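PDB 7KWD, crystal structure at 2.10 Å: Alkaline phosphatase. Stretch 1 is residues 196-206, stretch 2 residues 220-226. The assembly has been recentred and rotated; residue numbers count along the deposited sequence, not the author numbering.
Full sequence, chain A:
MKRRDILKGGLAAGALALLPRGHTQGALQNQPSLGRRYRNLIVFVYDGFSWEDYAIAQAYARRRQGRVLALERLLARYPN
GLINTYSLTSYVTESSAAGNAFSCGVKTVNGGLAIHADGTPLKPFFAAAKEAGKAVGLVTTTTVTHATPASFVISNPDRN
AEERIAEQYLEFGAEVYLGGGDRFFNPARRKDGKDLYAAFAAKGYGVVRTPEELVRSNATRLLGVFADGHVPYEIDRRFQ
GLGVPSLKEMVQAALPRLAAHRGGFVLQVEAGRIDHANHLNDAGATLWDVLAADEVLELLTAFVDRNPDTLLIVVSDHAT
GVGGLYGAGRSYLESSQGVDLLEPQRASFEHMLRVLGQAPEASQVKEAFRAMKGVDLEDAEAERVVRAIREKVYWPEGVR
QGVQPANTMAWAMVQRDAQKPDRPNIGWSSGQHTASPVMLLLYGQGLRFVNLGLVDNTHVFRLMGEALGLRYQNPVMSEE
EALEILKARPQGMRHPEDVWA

Stretch 1 (196-206) LYAAFAAKGYG
Stretch 2 (220-226) TRLLGVF

The helix that begins the first stretch runs nearly antiparallel to the strand through Leu 223 and Val 225: their axes make 161° and approach to 9.8 Å. Lys 203 (phi/psi -94/9) and Gly 204 (99/1) turn the chain, so that Gly 206 (-77/130) leaves as an extended partner, parallel to the strand, in register with Leu 222 at 4.9 Å between CA atoms.

Backbone hydrogen bonds fix that register. Gly 206 N donates to Arg 221 O at 2.9 Å, and Leu 223 N to Gly 206 O at 2.9 Å and a nearly straight 172°. Gly 206 therefore straddles Leu 222, whose CA adds a CA-H...O contact of 3.5 Å to Gly 206 O.

Polar side-chain contacts belong to Arg 221 (chi m, t, m, 130°). Arg 221 NH1 donates to Lys 203 O, at the turn, at 2.8 Å, while Arg 221 NH2 reaches the same oxygen in a weak bond of 3.1 Å. Gly 204 lies over one guanidinium face; a CB there would sit 2.5 Å from Arg 221 NH2, and at phi/psi 99/1 it would also be jammed against the carbonyl O of Lys 203, which by itself calls for glycine. Arg 221 NH1 also lies over one face of the Tyr 205 ring (m, chi2 84°), but the cation-pi distance, 5.4 Å from Arg 221 CZ to the ring centroid, implies at most weak attraction. One water bridges Gly 204 O and Arg 221 N; another links Tyr 205 OH and Arg 221 NH1.

Apolar packing joins helix to strand through alternate strand residues, Leu 223 and Val 225, both pointing toward the helix. Leu 223 (t, p) sets CD2 over one face of Phe 200 (m, chi2 83°), 3.7 Å from the ring centroid, and 4.0 Å from Tyr 197 CD1. Tyr 197 (m, chi2 -64°) starts sideways but extends to Val 225 (t), its CE1 4.0 Å from Val 225 CG2, which lies at the ring edge.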

# COMPACT_ATOMS: atom_id res chain seq x y z
N LEU A 196 -41.10 8.67 5.63
CA LEU A 196 -40.61 7.35 6.04
C LEU A 196 -40.34 7.29 7.54
O LEU A 196 -40.44 6.22 8.15
CB LEU A 196 -39.34 6.99 5.30
CG LEU A 196 -39.37 5.91 4.25
CD1 LEU A 196 -37.88 5.45 4.10
CD2 LEU A 196 -40.24 4.76 4.54
N TYR A 197 -39.99 8.42 8.16
CA TYR A 197 -39.81 8.42 9.60
C TYR A 197 -41.06 7.92 10.29
O TYR A 197 -41.01 7.05 11.17
CB TYR A 197 -39.45 9.81 10.10
CG TYR A 197 -38.02 10.19 9.76
CD1 TYR A 197 -36.94 9.49 10.28
CD2 TYR A 197 -37.76 11.23 8.90
CE1 TYR A 197 -35.66 9.82 9.96
CE2 TYR A 197 -36.47 11.59 8.60
CZ TYR A 197 -35.43 10.87 9.12
OH TYR A 197 -34.15 11.23 8.80
N ALA A 198 -42.21 8.46 9.87
CA ALA A 198 -43.47 8.04 10.45
C ALA A 198 -43.68 6.55 10.27
O ALA A 198 -44.18 5.88 11.17
CB ALA A 198 -44.64 8.83 9.83
N ALA A 199 -43.30 6.02 9.10
CA ALA A 199 -43.51 4.60 8.83
C ALA A 199 -42.62 3.74 9.71
O ALA A 199 -43.04 2.68 10.19
CB ALA A 199 -43.27 4.31 7.35
N PHE A 200 -41.38 4.17 9.96
CA PHE A 200 -40.54 3.46 10.91
C PHE A 200 -41.13 3.54 12.31
O PHE A 200 -41.18 2.54 13.04
CB PHE A 200 -39.13 4.03 10.90
CG PHE A 200 -38.19 3.42 9.85
CD1 PHE A 200 -38.19 3.87 8.55
CD2 PHE A 200 -37.27 2.43 10.21
CE1 PHE A 200 -37.32 3.35 7.60
CE2 PHE A 200 -36.41 1.90 9.27
CZ PHE A 200 -36.43 2.37 7.96
N ALA A 201 -41.62 4.71 12.71
CA ALA A 201 -42.21 4.81 14.03
C ALA A 201 -43.38 3.85 14.18
O ALA A 201 -43.61 3.29 15.26
CB ALA A 201 -42.65 6.24 14.33
N ALA A 202 -44.15 3.67 13.11
CA ALA A 202 -45.31 2.77 13.20
C ALA A 202 -44.88 1.33 13.45
O ALA A 202 -45.66 0.54 13.97
CB ALA A 202 -46.13 2.83 11.92
N LYS A 203 -43.67 0.97 13.07
CA LYS A 203 -43.14 -0.36 13.32
C LYS A 203 -42.34 -0.43 14.62
O LYS A 203 -41.73 -1.46 14.91
CB LYS A 203 -42.31 -0.79 12.11
CG LYS A 203 -43.21 -1.14 10.90
CD LYS A 203 -42.77 -2.38 10.13
CE LYS A 203 -43.95 -3.35 9.89
NZ LYS A 203 -44.39 -4.05 11.16
N GLY A 204 -42.37 0.62 15.43
CA GLY A 204 -41.83 0.56 16.76
C GLY A 204 -40.45 1.13 16.92
O GLY A 204 -39.93 1.13 18.04
N TYR A 205 -39.85 1.66 15.86
CA TYR A 205 -38.54 2.28 15.98
C TYR A 205 -38.62 3.60 16.73
O TYR A 205 -39.52 4.41 16.49
CB TYR A 205 -37.93 2.56 14.61
CG TYR A 205 -37.48 1.36 13.84
CD1 TYR A 205 -38.38 0.63 13.08
CD2 TYR A 205 -36.14 0.98 13.82
CE1 TYR A 205 -37.96 -0.47 12.33
CE2 TYR A 205 -35.72 -0.10 13.06
CZ TYR A 205 -36.64 -0.83 12.33
OH TYR A 205 -36.23 -1.93 11.60
N GLY A 206 -37.65 3.81 17.62
CA GLY A 206 -37.34 5.14 18.10
C GLY A 206 -36.55 5.87 17.03
O GLY A 206 -35.59 5.33 16.48
N THR A 220 -35.82 0.48 22.18
CA THR A 220 -35.09 -0.76 21.93
C THR A 220 -34.54 -0.82 20.51
O THR A 220 -33.37 -1.14 20.31
CB THR A 220 -36.05 -1.92 22.21
OG1 THR A 220 -36.30 -1.97 23.63
CG2 THR A 220 -35.50 -3.24 21.75
N ARG A 221 -35.39 -0.54 19.52
CA ARG A 221 -34.98 -0.47 18.12
C ARG A 221 -34.87 0.98 17.72
O ARG A 221 -35.63 1.83 18.19
CB ARG A 221 -35.96 -1.22 17.22
CG ARG A 221 -35.88 -2.74 17.45
CD ARG A 221 -36.89 -3.53 16.62
NE ARG A 221 -38.19 -3.44 17.26
CZ ARG A 221 -39.31 -3.10 16.64
NH1 ARG A 221 -39.28 -2.84 15.34
NH2 ARG A 221 -40.46 -3.03 17.31
N LEU A 222 -33.89 1.27 16.87
CA LEU A 222 -33.43 2.63 16.61
C LEU A 222 -33.27 2.89 15.12
O LEU A 222 -32.64 2.12 14.40
CB LEU A 222 -32.05 2.87 17.26
CG LEU A 222 -31.93 3.56 18.58
CD1 LEU A 222 -30.45 3.92 18.74
CD2 LEU A 222 -32.78 4.80 18.62
N LEU A 223 -33.79 4.01 14.68
CA LEU A 223 -33.41 4.61 13.42
C LEU A 223 -32.84 5.97 13.77
O LEU A 223 -33.55 6.81 14.32
CB LEU A 223 -34.59 4.73 12.47
CG LEU A 223 -34.30 5.59 11.25
CD1 LEU A 223 -33.15 4.99 10.41
CD2 LEU A 223 -35.51 5.76 10.36
N GLY A 224 -31.56 6.18 13.47
CA GLY A 224 -30.92 7.46 13.71
C GLY A 224 -30.27 8.00 12.46
O GLY A 224 -29.43 7.34 11.84
N VAL A 225 -30.69 9.20 12.05
CA VAL A 225 -30.29 9.84 10.81
C VAL A 225 -29.88 11.25 11.20
O VAL A 225 -30.71 12.02 11.69
CB VAL A 225 -31.42 9.84 9.77
CG1 VAL A 225 -30.98 10.42 8.48
CG2 VAL A 225 -31.91 8.42 9.47
N PHE A 226 -28.60 11.59 11.00
CA PHE A 226 -28.01 12.74 11.66
C PHE A 226 -27.53 13.85 10.75
O PHE A 226 -27.05 14.87 11.26
CB PHE A 226 -26.85 12.25 12.53
CG PHE A 226 -27.25 11.21 13.51
CD1 PHE A 226 -27.90 11.56 14.69
CD2 PHE A 226 -27.04 9.87 13.24
CE1 PHE A 226 -28.31 10.57 15.59
CE2 PHE A 226 -27.43 8.89 14.11
CZ PHE A 226 -28.07 9.22 15.30
O HOH W 1 -38.24 -0.01 19.93
O HOH W 2 -37.47 -4.15 13.64